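Local coordinates for putative secreted cellulose-binding protein (PDB 4OY6) that probably oxidises and cleaves cellulose chains as a copper-dependent lytic polysaccharide monooxygenase of the AA10 family, at residues 110-115 and 167-172; 122-127 and 159-164; 31-36 and 86-91. All coordinates share one frame; numbering follows the deposited sequence.

Contact 1: residues 110-115 and 167-172; sequences ADYFLV and IWQASH
Antiparallel strand pairing joins F113 and L114 of strand 110-118 to W168 and I167 of strand 161-170, a buried contact at the sheet end near the copper site. L114 and I167 form a hydrogen-bonded pair, with L114 N to I167 O at 2.9 Å and I167 N to L114 O at 2.8 Å. At the neighbouring non-hydrogen-bonded pair F113 and W168 lie side by side and point the same way; F113 CE1 comes to 3.5 Å from W168 CD1, the ring planes turned obliquely at 31°. On the other sheet face Q169 CB sits over the Y112 ring, a CH-pi contact 3.7 Å from its centroid. Y112 has CG between backbone N and carbonyl carbon (chi1 55°), which brings the ring to that methylene. Where the chain turns at D111, S171 OG donates to D111 OD1 at 2.8 Å, meeting it from above the carboxylate plane, and a water joins D111 OD2, A170 O and Q169 NE2. The Q169 amide is also held by T176 and D174. W168 stacks on Y177, its side chain about 6 Å from the copper ion; the pairing lies in the beta-sandwich next to the histidine brace of H1 and H108.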
ATOM      1  N   ALA A 110       9.689   6.658  12.356  1.00 11.35           N
ATOM      2  CA  ALA A 110      10.251   6.078  11.138  1.00 10.54           C
ATOM      3  C   ALA A 110      11.737   6.374  11.055  1.00 10.92           C
ATOM      4  O   ALA A 110      12.135   7.523  11.247  1.00 12.92           O
ATOM      5  CB  ALA A 110       9.543   6.601   9.889  1.00 11.19           C
ATOM      6  N   ASP A 111      12.545   5.370  10.708  1.00 11.10           N
ATOM      7  CA  ASP A 111      13.934   5.635  10.313  1.00 12.78           C
ATOM      8  C   ASP A 111      13.949   6.371   8.973  1.00 11.36           C
ATOM      9  O   ASP A 111      14.774   7.254   8.745  1.00 13.91           O
ATOM     10  CB  ASP A 111      14.733   4.332  10.190  1.00 14.03           C
ATOM     11  CG  ASP A 111      15.043   3.683  11.533  1.00 15.28           C
ATOM     12  OD1 ASP A 111      14.733   4.258  12.610  1.00 17.45           O
ATOM     13  OD2 ASP A 111      15.597   2.571  11.479  1.00 18.09           O
ATOM     14  N   TYR A 112      13.033   5.970   8.093  1.00 10.36           N
ATOM     15  CA  TYR A 112      12.855   6.577   6.791  1.00 10.55           C
ATOM     16  C   TYR A 112      11.572   6.011   6.176  1.00  9.40           C
ATOM     17  O   TYR A 112      11.082   4.951   6.588  1.00  9.85           O
ATOM     18  CB  TYR A 112      14.041   6.288   5.852  1.00 11.73           C
ATOM     19  CG  TYR A 112      14.383   4.828   5.657  1.00 11.68           C
ATOM     20  CD1 TYR A 112      13.750   4.070   4.684  1.00 12.77           C
ATOM     21  CD2 TYR A 112      15.301   4.187   6.475  1.00 13.33           C
ATOM     22  CE1 TYR A 112      14.043   2.732   4.508  1.00 13.38           C
ATOM     23  CE2 TYR A 112      15.618   2.846   6.285  1.00 14.37           C
ATOM     24  CZ  TYR A 112      14.979   2.118   5.313  1.00 14.63           C
ATOM     25  OH  TYR A 112      15.267   0.794   5.130  1.00 17.70           O
ATOM     26  N   PHE A 113      11.069   6.725   5.173  1.00  9.27           N
ATOM     27  CA  PHE A 113      10.105   6.219   4.204  1.00  8.77           C
ATOM     28  C   PHE A 113      10.736   6.240   2.829  1.00  9.00           C
ATOM     29  O   PHE A 113      11.474   7.154   2.479  1.00 10.45           O
ATOM     30  CB  PHE A 113       8.842   7.093   4.152  1.00  9.25           C
ATOM     31  CG  PHE A 113       8.085   7.160   5.453  1.00  8.99           C
ATOM     32  CD1 PHE A 113       7.171   6.189   5.779  1.00  9.67           C
ATOM     33  CD2 PHE A 113       8.272   8.209   6.342  1.00  9.79           C
ATOM     34  CE1 PHE A 113       6.459   6.250   6.961  1.00 10.02           C
ATOM     35  CE2 PHE A 113       7.557   8.276   7.534  1.00 10.36           C
ATOM     36  CZ  PHE A 113       6.656   7.290   7.843  1.00  9.86           C
ATOM     37  N   LEU A 114      10.424   5.217   2.047  1.00  8.09           N
ATOM     38  CA  LEU A 114      10.690   5.196   0.600  1.00  8.91           C
ATOM     39  C   LEU A 114       9.337   5.225  -0.085  1.00  8.74           C
ATOM     40  O   LEU A 114       8.431   4.482   0.284  1.00 11.76           O
ATOM     41  CB  LEU A 114      11.446   3.940   0.179  1.00 11.54           C
ATOM     42  CG  LEU A 114      12.699   3.614   0.963  1.00 14.05           C
ATOM     43  CD1 LEU A 114      13.260   2.274   0.498  1.00 16.50           C
ATOM     44  CD2 LEU A 114      13.734   4.719   0.911  1.00 18.22           C
ATOM     45  N   VAL A 115       9.202   6.061  -1.110  1.00  8.14           N
ATOM     46  CA  VAL A 115       7.959   6.100  -1.860  1.00  7.81           C
ATOM     47  C   VAL A 115       8.303   5.924  -3.337  1.00  7.12           C
ATOM     48  O   VAL A 115       9.166   6.609  -3.872  1.00  7.73           O
ATOM     49  CB  VAL A 115       7.192   7.427  -1.666  1.00  8.48           C
ATOM     50  CG1 VAL A 115       5.848   7.353  -2.364  1.00  9.20           C
ATOM     51  CG2 VAL A 115       7.021   7.761  -0.193  1.00 10.39           C
ATOM     52  N   ILE A 167       7.097   2.387   1.572  1.00  6.86           N
ATOM     53  CA  ILE A 167       7.822   1.511   2.488  1.00  7.67           C
ATOM     54  C   ILE A 167       8.169   2.315   3.734  1.00  6.81           C
ATOM     55  O   ILE A 167       8.873   3.316   3.653  1.00  8.52           O
ATOM     56  CB  ILE A 167       9.084   0.919   1.829  1.00  8.72           C
ATOM     57  CG1 ILE A 167       8.711   0.195   0.527  1.00  9.07           C
ATOM     58  CG2 ILE A 167       9.787  -0.012   2.798  1.00  9.35           C
ATOM     59  CD1 ILE A 167       9.851  -0.443  -0.213  1.00 10.91           C
ATOM     60  N   TRP A 168       7.642   1.871   4.870  1.00  7.14           N
ATOM     61  CA  TRP A 168       7.843   2.505   6.170  1.00  7.22           C
ATOM     62  C   TRP A 168       8.781   1.632   6.981  1.00  8.10           C
ATOM     63  O   TRP A 168       8.411   0.525   7.364  1.00  8.70           O
ATOM     64  CB  TRP A 168       6.507   2.664   6.883  1.00  7.50           C
ATOM     65  CG  TRP A 168       6.528   3.024   8.339  1.00  8.03           C
ATOM     66  CD1 TRP A 168       7.508   3.656   9.048  1.00  9.01           C
ATOM     67  CD2 TRP A 168       5.469   2.759   9.256  1.00  8.35           C
ATOM     68  NE1 TRP A 168       7.117   3.782  10.361  1.00 10.03           N
ATOM     69  CE2 TRP A 168       5.864   3.245  10.511  1.00  9.17           C
ATOM     70  CE3 TRP A 168       4.216   2.135   9.130  1.00  9.48           C
ATOM     71  CZ2 TRP A 168       5.053   3.115  11.642  1.00 10.89           C
ATOM     72  CZ3 TRP A 168       3.418   2.018  10.232  1.00 10.76           C
ATOM     73  CH2 TRP A 168       3.844   2.489  11.482  1.00 10.50           C
ATOM     74  N   GLN A 169       9.984   2.125   7.246  1.00  8.77           N
ATOM     75  CA  GLN A 169      10.914   1.448   8.135  1.00  9.28           C
ATOM     76  C   GLN A 169      10.699   2.028   9.533  1.00  9.26           C
ATOM     77  O   GLN A 169      11.024   3.194   9.770  1.00 10.53           O
ATOM     78  CB  GLN A 169      12.364   1.655   7.683  1.00  9.78           C
ATOM     79  CG  GLN A 169      13.380   0.980   8.581  1.00 11.03           C
ATOM     80  CD  GLN A 169      13.325  -0.514   8.494  1.00 11.44           C
ATOM     81  OE1 GLN A 169      12.969  -1.095   7.463  1.00 11.35           O
ATOM     82  NE2 GLN A 169      13.748  -1.165   9.579  1.00 12.03           N
ATOM     83  N   ALA A 170      10.098   1.247  10.422  1.00 10.07           N
ATOM     84  CA  ALA A 170       9.775   1.742  11.754  1.00 10.80           C
ATOM     85  C   ALA A 170      11.043   1.851  12.594  1.00 12.73           C
ATOM     86  O   ALA A 170      12.025   1.159  12.326  1.00 15.25           O
ATOM     87  CB  ALA A 170       8.759   0.839  12.409  1.00 12.87           C
ATOM     88  N   SER A 171      11.023   2.712  13.612  1.00 13.16           N
ATOM     89  CA  SER A 171      12.216   2.979  14.422  1.00 14.36           C
ATOM     90  C   SER A 171      12.405   2.106  15.655  1.00 15.44           C
ATOM     91  O   SER A 171      13.486   2.097  16.217  1.00 19.37           O
ATOM     92  CB  SER A 171      12.213   4.441  14.844  1.00 14.29           C
ATOM     93  OG  SER A 171      12.390   5.285  13.714  1.00 16.12           O
ATOM     94  N   HIS A 172      11.390   1.390  16.093  1.00 15.20           N
ATOM     95  CA  HIS A 172      11.463   0.652  17.387  1.00 17.12           C
ATOM     96  C   HIS A 172      12.253  -0.664  17.315  1.00 15.84           C
ATOM     97  O   HIS A 172      12.705  -1.203  18.346  1.00 21.30           O
ATOM     98  CB  HIS A 172      10.067   0.379  17.951  1.00 17.70           C
ATOM     99  CG  HIS A 172       9.205  -0.477  17.067  1.00 16.35           C
ATOM    100  ND1 HIS A 172       8.903  -0.148  15.763  1.00 14.98           N
ATOM    101  CD2 HIS A 172       8.577  -1.650  17.316  1.00 16.36           C
ATOM    102  CE1 HIS A 172       8.115  -1.076  15.250  1.00 15.34           C
ATOM    103  NE2 HIS A 172       7.915  -2.004  16.171  1.00 15.65           N
TER
HETATM  104  O   HOH W   1      14.612   0.128  12.124  1.00 15.96           O
HETATM  105  O   HOH W   2      15.811   3.178  14.801  1.00 29.60           O

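Contact 2: residues 122-127 and 159-164; sequences FDPATQ and TGRHVV
The irregular loop 122-127 meets the start of strand 161-170 almost at right angles, their touching parts running 97° apart, with no direct hydrogen bond between them. P124 and H162 are the nearest in register, CA to CA 6.5 Å. A water spans the gap between the backbones, 2.8 Å from F122 O and 3.0 Å from R161 O. P124 carries the apolar part of the contact: its CB touches V163 CG2 at 3.6 Å. That methyl lies anti to the carbonyl carbon and beside the backbone N (chi1 -171°, with CG1 anti to N), which turns it to the proline. R161 slides past the proline in the opposite direction, its CD 3.9 Å from P124 CD, before the chain bends at chi3 (-80°) and NH1 turns to a hydrogen bond with W89 O.

The loop keeps its shape through an Asx turn, in which D123 OD1 accepts from A125 N at 3.0 Å, the donor standing well above the carboxylate plane. The second oxygen, D123 OD2, takes the hydroxyl of T126 at 2.7 Å, while Q127 OE1 receives D123 N. These bonds fix the turn of the loop that carries P124, which links strands 110-118 and 134-139 and covers this part of the mixed sheet. On the strand's other side H162 turns away from the loop, its ND1 bonded to T118 O and its ring edge-to-face with F185.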
ATOM      1  N   PHE A 122       2.973   1.329 -17.491  1.00 12.15           N
ATOM      2  CA  PHE A 122       2.580   0.161 -16.724  1.00 11.79           C
ATOM      3  C   PHE A 122       1.095   0.238 -16.404  1.00 10.87           C
ATOM      4  O   PHE A 122       0.618   1.271 -15.956  1.00 11.79           O
ATOM      5  CB  PHE A 122       3.390   0.100 -15.431  1.00 11.66           C
ATOM      6  CG  PHE A 122       3.001  -1.048 -14.530  1.00 11.21           C
ATOM      7  CD1 PHE A 122       3.514  -2.319 -14.751  1.00 12.75           C
ATOM      8  CD2 PHE A 122       2.111  -0.855 -13.479  1.00 10.84           C
ATOM      9  CE1 PHE A 122       3.172  -3.367 -13.916  1.00 13.73           C
ATOM     10  CE2 PHE A 122       1.758  -1.904 -12.651  1.00 10.73           C
ATOM     11  CZ  PHE A 122       2.276  -3.156 -12.877  1.00 11.65           C
ATOM     12  N   ASP A 123       0.380  -0.864 -16.626  1.00 11.30           N
ATOM     13  CA  ASP A 123      -1.060  -0.928 -16.387  1.00 10.93           C
ATOM     14  C   ASP A 123      -1.348  -1.830 -15.186  1.00  9.96           C
ATOM     15  O   ASP A 123      -1.391  -3.050 -15.322  1.00 10.48           O
ATOM     16  CB  ASP A 123      -1.768  -1.484 -17.603  1.00 12.21           C
ATOM     17  CG  ASP A 123      -3.262  -1.615 -17.390  1.00 14.77           C
ATOM     18  OD1 ASP A 123      -3.781  -1.068 -16.381  1.00 13.78           O
ATOM     19  OD2 ASP A 123      -3.907  -2.274 -18.239  1.00 20.06           O
ATOM     20  N   PRO A 124      -1.593  -1.245 -14.005  1.00  8.91           N
ATOM     21  CA  PRO A 124      -1.898  -2.078 -12.836  1.00  9.09           C
ATOM     22  C   PRO A 124      -3.139  -2.933 -12.932  1.00  9.90           C
ATOM     23  O   PRO A 124      -3.302  -3.881 -12.188  1.00 10.77           O
ATOM     24  CB  PRO A 124      -2.018  -1.053 -11.687  1.00 10.22           C
ATOM     25  CG  PRO A 124      -1.333   0.185 -12.186  1.00  9.30           C
ATOM     26  CD  PRO A 124      -1.615   0.183 -13.669  1.00  9.39           C
ATOM     27  N   ALA A 125      -4.039  -2.592 -13.844  1.00  9.80           N
ATOM     28  CA  ALA A 125      -5.260  -3.376 -13.963  1.00 10.78           C
ATOM     29  C   ALA A 125      -5.026  -4.674 -14.713  1.00 10.63           C
ATOM     30  O   ALA A 125      -5.871  -5.555 -14.642  1.00 12.68           O
ATOM     31  CB  ALA A 125      -6.342  -2.561 -14.654  1.00 11.54           C
ATOM     32  N   THR A 126      -3.907  -4.790 -15.447  1.00 11.03           N
ATOM     33  CA  THR A 126      -3.624  -6.004 -16.212  1.00 11.19           C
ATOM     34  C   THR A 126      -2.233  -6.611 -16.017  1.00 11.72           C
ATOM     35  O   THR A 126      -1.966  -7.697 -16.538  1.00 14.34           O
ATOM     36  CB  THR A 126      -3.828  -5.784 -17.733  1.00 13.10           C
ATOM     37  OG1 THR A 126      -2.913  -4.782 -18.197  1.00 14.20           O
ATOM     38  CG2 THR A 126      -5.262  -5.390 -18.049  1.00 13.55           C
ATOM     39  N   GLN A 127      -1.361  -5.946 -15.259  1.00 10.98           N
ATOM     40  CA  GLN A 127       0.008  -6.402 -15.059  1.00 11.47           C
ATOM     41  C   GLN A 127       0.348  -6.498 -13.577  1.00 11.16           C
ATOM     42  O   GLN A 127      -0.029  -5.624 -12.786  1.00 10.77           O
ATOM     43  CB  GLN A 127       0.975  -5.414 -15.689  1.00 11.55           C
ATOM     44  CG  GLN A 127       0.797  -5.234 -17.188  1.00 13.58           C
ATOM     45  CD  GLN A 127       1.836  -4.294 -17.749  1.00 14.47           C
ATOM     46  OE1 GLN A 127       1.599  -3.107 -17.884  1.00 16.40           O
ATOM     47  NE2 GLN A 127       3.031  -4.816 -18.014  1.00 20.87           N
ATOM     48  N   THR A 159       0.303  10.281 -15.423  1.00  9.45           N
ATOM     49  CA  THR A 159      -1.107  10.424 -15.779  1.00  9.78           C
ATOM     50  C   THR A 159      -1.836   9.122 -15.547  1.00  8.56           C
ATOM     51  O   THR A 159      -1.230   8.045 -15.586  1.00  8.50           O
ATOM     52  CB  THR A 159      -1.259  10.859 -17.245  1.00 13.26           C
ATOM     53  OG1 THR A 159      -0.695   9.862 -18.093  1.00 14.52           O
ATOM     54  CG2 THR A 159      -0.559  12.224 -17.488  1.00 16.39           C
ATOM     55  N   GLY A 160      -3.142   9.220 -15.327  1.00  8.63           N
ATOM     56  CA  GLY A 160      -3.946   8.032 -15.234  1.00  8.93           C
ATOM     57  C   GLY A 160      -3.613   7.146 -14.049  1.00  8.32           C
ATOM     58  O   GLY A 160      -3.143   7.599 -12.993  1.00  8.56           O
ATOM     59  N   ARG A 161      -3.919   5.865 -14.219  1.00  8.02           N
ATOM     60  CA  ARG A 161      -3.863   4.870 -13.157  1.00  7.79           C
ATOM     61  C   ARG A 161      -2.423   4.453 -12.835  1.00  7.39           C
ATOM     62  O   ARG A 161      -1.678   4.000 -13.703  1.00  8.84           O
ATOM     63  CB  ARG A 161      -4.663   3.642 -13.576  1.00  8.09           C
ATOM     64  CG  ARG A 161      -4.566   2.489 -12.584  1.00  8.20           C
ATOM     65  CD  ARG A 161      -5.293   1.246 -13.041  1.00  9.11           C
ATOM     66  NE  ARG A 161      -6.727   1.286 -12.820  1.00  8.82           N
ATOM     67  CZ  ARG A 161      -7.310   0.941 -11.686  1.00  8.71           C
ATOM     68  NH1 ARG A 161      -6.594   0.556 -10.640  1.00  8.37           N
ATOM     69  NH2 ARG A 161      -8.643   0.963 -11.619  1.00  9.76           N
ATOM     70  N   HIS A 162      -2.091   4.553 -11.549  1.00  7.15           N
ATOM     71  CA  HIS A 162      -0.801   4.105 -11.019  1.00  7.13           C
ATOM     72  C   HIS A 162      -0.978   3.405  -9.680  1.00  6.66           C
ATOM     73  O   HIS A 162      -2.060   3.425  -9.098  1.00  7.24           O
ATOM     74  CB  HIS A 162       0.183   5.289 -10.833  1.00  7.42           C
ATOM     75  CG  HIS A 162       0.635   5.905 -12.121  1.00  7.35           C
ATOM     76  ND1 HIS A 162       1.903   5.722 -12.622  1.00  8.35           N
ATOM     77  CD2 HIS A 162      -0.027   6.655 -13.026  1.00  7.87           C
ATOM     78  CE1 HIS A 162       1.991   6.332 -13.794  1.00  9.29           C
ATOM     79  NE2 HIS A 162       0.830   6.904 -14.059  1.00  8.57           N
ATOM     80  N   VAL A 163       0.098   2.799  -9.207  1.00  6.76           N
ATOM     81  CA  VAL A 163       0.191   2.352  -7.817  1.00  6.79           C
ATOM     82  C   VAL A 163       1.334   3.110  -7.170  1.00  6.71           C
ATOM     83  O   VAL A 163       2.436   3.198  -7.744  1.00  7.49           O
ATOM     84  CB  VAL A 163       0.436   0.827  -7.691  1.00  7.24           C
ATOM     85  CG1 VAL A 163       0.303   0.376  -6.243  1.00  9.14           C
ATOM     86  CG2 VAL A 163      -0.503   0.036  -8.571  1.00  9.34           C
ATOM     87  N   VAL A 164       1.060   3.652  -5.987  1.00  6.26           N
ATOM     88  CA  VAL A 164       2.069   4.216  -5.104  1.00  6.84           C
ATOM     89  C   VAL A 164       2.481   3.091  -4.150  1.00  6.15           C
ATOM     90  O   VAL A 164       1.634   2.384  -3.615  1.00  7.25           O
ATOM     91  CB  VAL A 164       1.542   5.421  -4.322  1.00  7.52           C
ATOM     92  CG1 VAL A 164       2.572   5.932  -3.338  1.00  7.69           C
ATOM     93  CG2 VAL A 164       1.077   6.521  -5.248  1.00  9.75           C
TER
HETATM   94  O   HOH W   3       1.085   2.949 -13.793  1.00 14.62           O

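Contact 3: residues 31-36 and 86-91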
ATOM      1  N   ASP A  31     -16.856  -3.126  -6.790  1.00  8.38           N
ATOM      2  CA  ASP A  31     -15.479  -3.151  -6.277  1.00  7.53           C
ATOM      3  C   ASP A  31     -15.011  -4.599  -6.235  1.00  7.76           C
ATOM      4  O   ASP A  31     -14.804  -5.180  -5.164  1.00  7.84           O
ATOM      5  CB  ASP A  31     -15.405  -2.480  -4.916  1.00  7.77           C
ATOM      6  CG  ASP A  31     -13.990  -2.134  -4.483  1.00  8.13           C
ATOM      7  OD1 ASP A  31     -13.018  -2.634  -5.097  1.00  9.15           O
ATOM      8  OD2 ASP A  31     -13.870  -1.372  -3.485  1.00  8.86           O
ATOM      9  N   PRO A  32     -14.845  -5.190  -7.429  1.00  7.84           N
ATOM     10  CA  PRO A  32     -14.488  -6.610  -7.479  1.00  8.61           C
ATOM     11  C   PRO A  32     -13.184  -6.962  -6.781  1.00  7.85           C
ATOM     12  O   PRO A  32     -13.061  -8.067  -6.279  1.00  8.59           O
ATOM     13  CB  PRO A  32     -14.413  -6.916  -8.987  1.00  9.54           C
ATOM     14  CG  PRO A  32     -14.249  -5.583  -9.636  1.00  9.41           C
ATOM     15  CD  PRO A  32     -15.026  -4.617  -8.784  1.00  8.78           C
ATOM     16  N   MET A  33     -12.213  -6.061  -6.787  1.00  7.75           N
ATOM     17  CA  MET A  33     -10.949  -6.347  -6.109  1.00  7.67           C
ATOM     18  C   MET A  33     -11.099  -6.406  -4.606  1.00  6.93           C
ATOM     19  O   MET A  33     -10.478  -7.254  -3.963  1.00  7.90           O
ATOM     20  CB  MET A  33      -9.862  -5.362  -6.555  1.00  8.66           C
ATOM     21  CG  MET A  33      -9.595  -5.455  -8.077  1.00  9.84           C
ATOM     22  SD  MET A  33      -9.680  -7.109  -8.878  1.00 15.80           S
ATOM     23  CE  MET A  33      -8.221  -7.488  -8.273  1.00  8.87           C
ATOM     24  N   CYS A  34     -11.927  -5.534  -4.037  1.00  6.83           N
ATOM     25  CA  CYS A  34     -12.231  -5.663  -2.618  1.00  6.88           C
ATOM     26  C   CYS A  34     -13.032  -6.921  -2.350  1.00  7.27           C
ATOM     27  O   CYS A  34     -12.783  -7.596  -1.357  1.00  7.94           O
ATOM     28  CB  CYS A  34     -12.921  -4.436  -2.061  1.00  7.84           C
ATOM     29  SG  CYS A  34     -11.850  -2.998  -1.835  1.00  8.69           S
ATOM     30  N   TRP A  35     -13.975  -7.247  -3.226  1.00  7.71           N
ATOM     31  CA  TRP A  35     -14.766  -8.456  -3.037  1.00  8.35           C
ATOM     32  C   TRP A  35     -13.883  -9.695  -2.969  1.00  8.62           C
ATOM     33  O   TRP A  35     -14.016 -10.491  -2.051  1.00  8.95           O
ATOM     34  CB  TRP A  35     -15.830  -8.576  -4.122  1.00  9.32           C
ATOM     35  CG  TRP A  35     -16.758  -9.757  -3.933  1.00 11.44           C
ATOM     36  CD1 TRP A  35     -16.802 -10.849  -4.689  1.00 16.73           C
ATOM     37  CD2 TRP A  35     -17.700  -9.968  -2.860  1.00 14.25           C
ATOM     38  NE1 TRP A  35     -17.741 -11.719  -4.214  1.00 17.62           N
ATOM     39  CE2 TRP A  35     -18.295 -11.208  -3.079  1.00 16.82           C
ATOM     40  CE3 TRP A  35     -18.056  -9.239  -1.701  1.00 18.31           C
ATOM     41  CZ2 TRP A  35     -19.275 -11.751  -2.212  1.00 19.48           C
ATOM     42  CZ3 TRP A  35     -19.042  -9.757  -0.848  1.00 23.30           C
ATOM     43  CH2 TRP A  35     -19.627 -11.002  -1.108  1.00 22.22           C
ATOM     44  N   GLN A  36     -12.949  -9.838  -3.890  1.00  7.96           N
ATOM     45  CA  GLN A  36     -12.121 -11.043  -3.886  1.00  8.59           C
ATOM     46  C   GLN A  36     -11.223 -11.074  -2.656  1.00  8.42           C
ATOM     47  O   GLN A  36     -10.930 -12.145  -2.144  1.00  9.81           O
ATOM     48  CB  GLN A  36     -11.337 -11.208  -5.189  1.00  8.92           C
ATOM     49  CG  GLN A  36     -10.303 -10.141  -5.505  1.00  9.11           C
ATOM     50  CD  GLN A  36      -8.932 -10.342  -4.853  1.00  9.02           C
ATOM     51  OE1 GLN A  36      -8.418 -11.466  -4.798  1.00 10.68           O
ATOM     52  NE2 GLN A  36      -8.302  -9.265  -4.424  1.00  8.18           N
ATOM     53  N   VAL A  86      -4.412  -9.040  -9.636  1.00  9.74           N
ATOM     54  CA  VAL A  86      -4.295  -8.086 -10.719  1.00 10.55           C
ATOM     55  C   VAL A  86      -5.697  -7.805 -11.264  1.00 10.32           C
ATOM     56  O   VAL A  86      -6.444  -8.729 -11.610  1.00 12.73           O
ATOM     57  CB  VAL A  86      -3.373  -8.629 -11.811  1.00 11.19           C
ATOM     58  CG1 VAL A  86      -3.330  -7.695 -13.010  1.00 12.05           C
ATOM     59  CG2 VAL A  86      -1.983  -8.862 -11.251  1.00 12.07           C
ATOM     60  N   GLY A  87      -6.073  -6.526 -11.298  1.00 10.89           N
ATOM     61  CA  GLY A  87      -7.401  -6.146 -11.726  1.00 10.73           C
ATOM     62  C   GLY A  87      -7.676  -4.707 -11.392  1.00 11.21           C
ATOM     63  O   GLY A  87      -6.768  -3.983 -10.958  1.00 10.89           O
ATOM     64  N   PRO A  88      -8.924  -4.283 -11.589  1.00 10.08           N
ATOM     65  CA  PRO A  88      -9.289  -2.871 -11.482  1.00  9.96           C
ATOM     66  C   PRO A  88      -9.526  -2.414 -10.032  1.00  9.16           C
ATOM     67  O   PRO A  88     -10.649  -2.102  -9.629  1.00 10.21           O
ATOM     68  CB  PRO A  88     -10.562  -2.801 -12.328  1.00 11.04           C
ATOM     69  CG  PRO A  88     -11.200  -4.135 -12.107  1.00 11.95           C
ATOM     70  CD  PRO A  88     -10.038  -5.098 -12.139  1.00 11.22           C
ATOM     71  N   TRP A  89      -8.446  -2.379  -9.255  1.00  8.46           N
ATOM     72  CA  TRP A  89      -8.489  -1.887  -7.886  1.00  8.16           C
ATOM     73  C   TRP A  89      -9.020  -0.459  -7.906  1.00  7.74           C
ATOM     74  O   TRP A  89      -8.667   0.347  -8.765  1.00  9.15           O
ATOM     75  CB  TRP A  89      -7.092  -1.908  -7.271  1.00  8.18           C
ATOM     76  CG  TRP A  89      -6.608  -3.297  -6.969  1.00  8.56           C
ATOM     77  CD1 TRP A  89      -5.874  -4.109  -7.767  1.00  8.62           C
ATOM     78  CD2 TRP A  89      -6.804  -4.001  -5.747  1.00  7.61           C
ATOM     79  NE1 TRP A  89      -5.625  -5.294  -7.143  1.00  8.23           N
ATOM     80  CE2 TRP A  89      -6.202  -5.268  -5.896  1.00  7.75           C
ATOM     81  CE3 TRP A  89      -7.452  -3.698  -4.562  1.00  8.27           C
ATOM     82  CZ2 TRP A  89      -6.229  -6.211  -4.885  1.00  7.95           C
ATOM     83  CZ3 TRP A  89      -7.503  -4.658  -3.579  1.00  8.52           C
ATOM     84  CH2 TRP A  89      -6.902  -5.884  -3.745  1.00  7.97           C
ATOM     85  N   GLN A  90      -9.850  -0.117  -6.933  1.00  7.67           N
ATOM     86  CA  GLN A  90     -10.383   1.244  -6.855  1.00  8.01           C
ATOM     87  C   GLN A  90      -9.284   2.258  -6.574  1.00  7.22           C
ATOM     88  O   GLN A  90      -8.519   2.075  -5.625  1.00  7.86           O
ATOM     89  CB  GLN A  90     -11.435   1.286  -5.748  1.00 10.24           C
ATOM     90  CG  GLN A  90     -12.019   2.637  -5.454  1.00 12.87           C
ATOM     91  CD  GLN A  90     -12.803   3.169  -6.596  1.00 14.40           C
ATOM     92  OE1 GLN A  90     -13.689   2.511  -7.127  1.00 16.84           O
ATOM     93  NE2 GLN A  90     -12.469   4.357  -7.014  1.00 15.51           N
ATOM     94  N   THR A  91      -9.207   3.310  -7.373  1.00  8.58           N
ATOM     95  CA  THR A  91      -8.202   4.351  -7.165  1.00  8.00           C
ATOM     96  C   THR A  91      -8.752   5.506  -6.328  1.00  8.56           C
ATOM     97  O   THR A  91      -9.965   5.686  -6.176  1.00 10.89           O
ATOM     98  CB  THR A  91      -7.699   4.879  -8.511  1.00  8.79           C
ATOM     99  OG1 THR A  91      -8.797   5.343  -9.303  1.00 10.65           O
ATOM    100  CG2 THR A  91      -6.946   3.831  -9.272  1.00  9.34           C
TER
HETATM  101  O   HOH W   4     -12.276  -3.271  -7.651  1.00  8.22           O
HETATM  102  O   HOH W   5     -10.426  -1.962  -4.881  1.00  8.84           O
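The indole of W89 takes M33 over one face: M33 CB stands 3.5 Å from the centroid of the six-membered ring, 16° off its normal, a CH-pi contact over the centre of the ring. The M33 chain folds at chi3 (-77°); SD comes to 4.9 Å from the centroid of the five-membered ring of W89, an oblique Met-aromatic contact, while CE comes to 3.6 Å from W89 NE1. The amide of Q36 is turned nearly perpendicular to the indole, 86° between planes, and its NE2 lies obliquely near W89 CZ2 at 3.7 Å. That nitrogen donates to M33 O on a lone pair and also to S82 O, which fixes how the amide is turned.

Beyond the ring M33 packs against the loop backbone, with SD 3.8 Å from both G87 CA, which carries no side chain, and P88 CD. P32 CG meets P88 CG at 4.2 Å, the two rings crossing at about a right angle. D31, at the N-cap of helix 32-40, accepts from C34 N through OD1 and also takes two waters: one reaches M33 N and P88 O, while the other reaches Q90 N at 2.8 Å. These waters supply the polar link between the segments, and D31 OD2 forms a salt bridge with R17 and accepts a hydrogen bond from W18 NE1. An alanine in place of W89 would probably leave M33 without its aromatic face, open a gap beside the helix and deprive A85 O of its indole N-H.

R10 makes a cation-pi contact with the indole, and C34 is disulfide-bonded to C14 of helix 10-18. The arrangement is an N-capped helix packed on an irregular loop, part of the helical region that AA10 enzymes insert beside the beta-sandwich.

How the contacts relate
Contacts 1 and 2 share strand 161-170 and the mixed sheet, and meet at V115 CG1 and V164 CG1, although their centres lie about 24 Å apart. Contact 1 is buried and built on strand pairing and aromatic packing near the copper; contact 2 is partly buried and relies on proline packing and a bridging water. Contact 3, also partly buried, with V86 and P88 exposed, belongs to the helical side and is about 15 Å from contact 1 at nearest atoms. It uses sulfur, indole and water-mediated contacts instead of strand bonds. R161 NH1 to W89 O, 2.8 Å and probably a hydrogen bond, joins contacts 2 and 3.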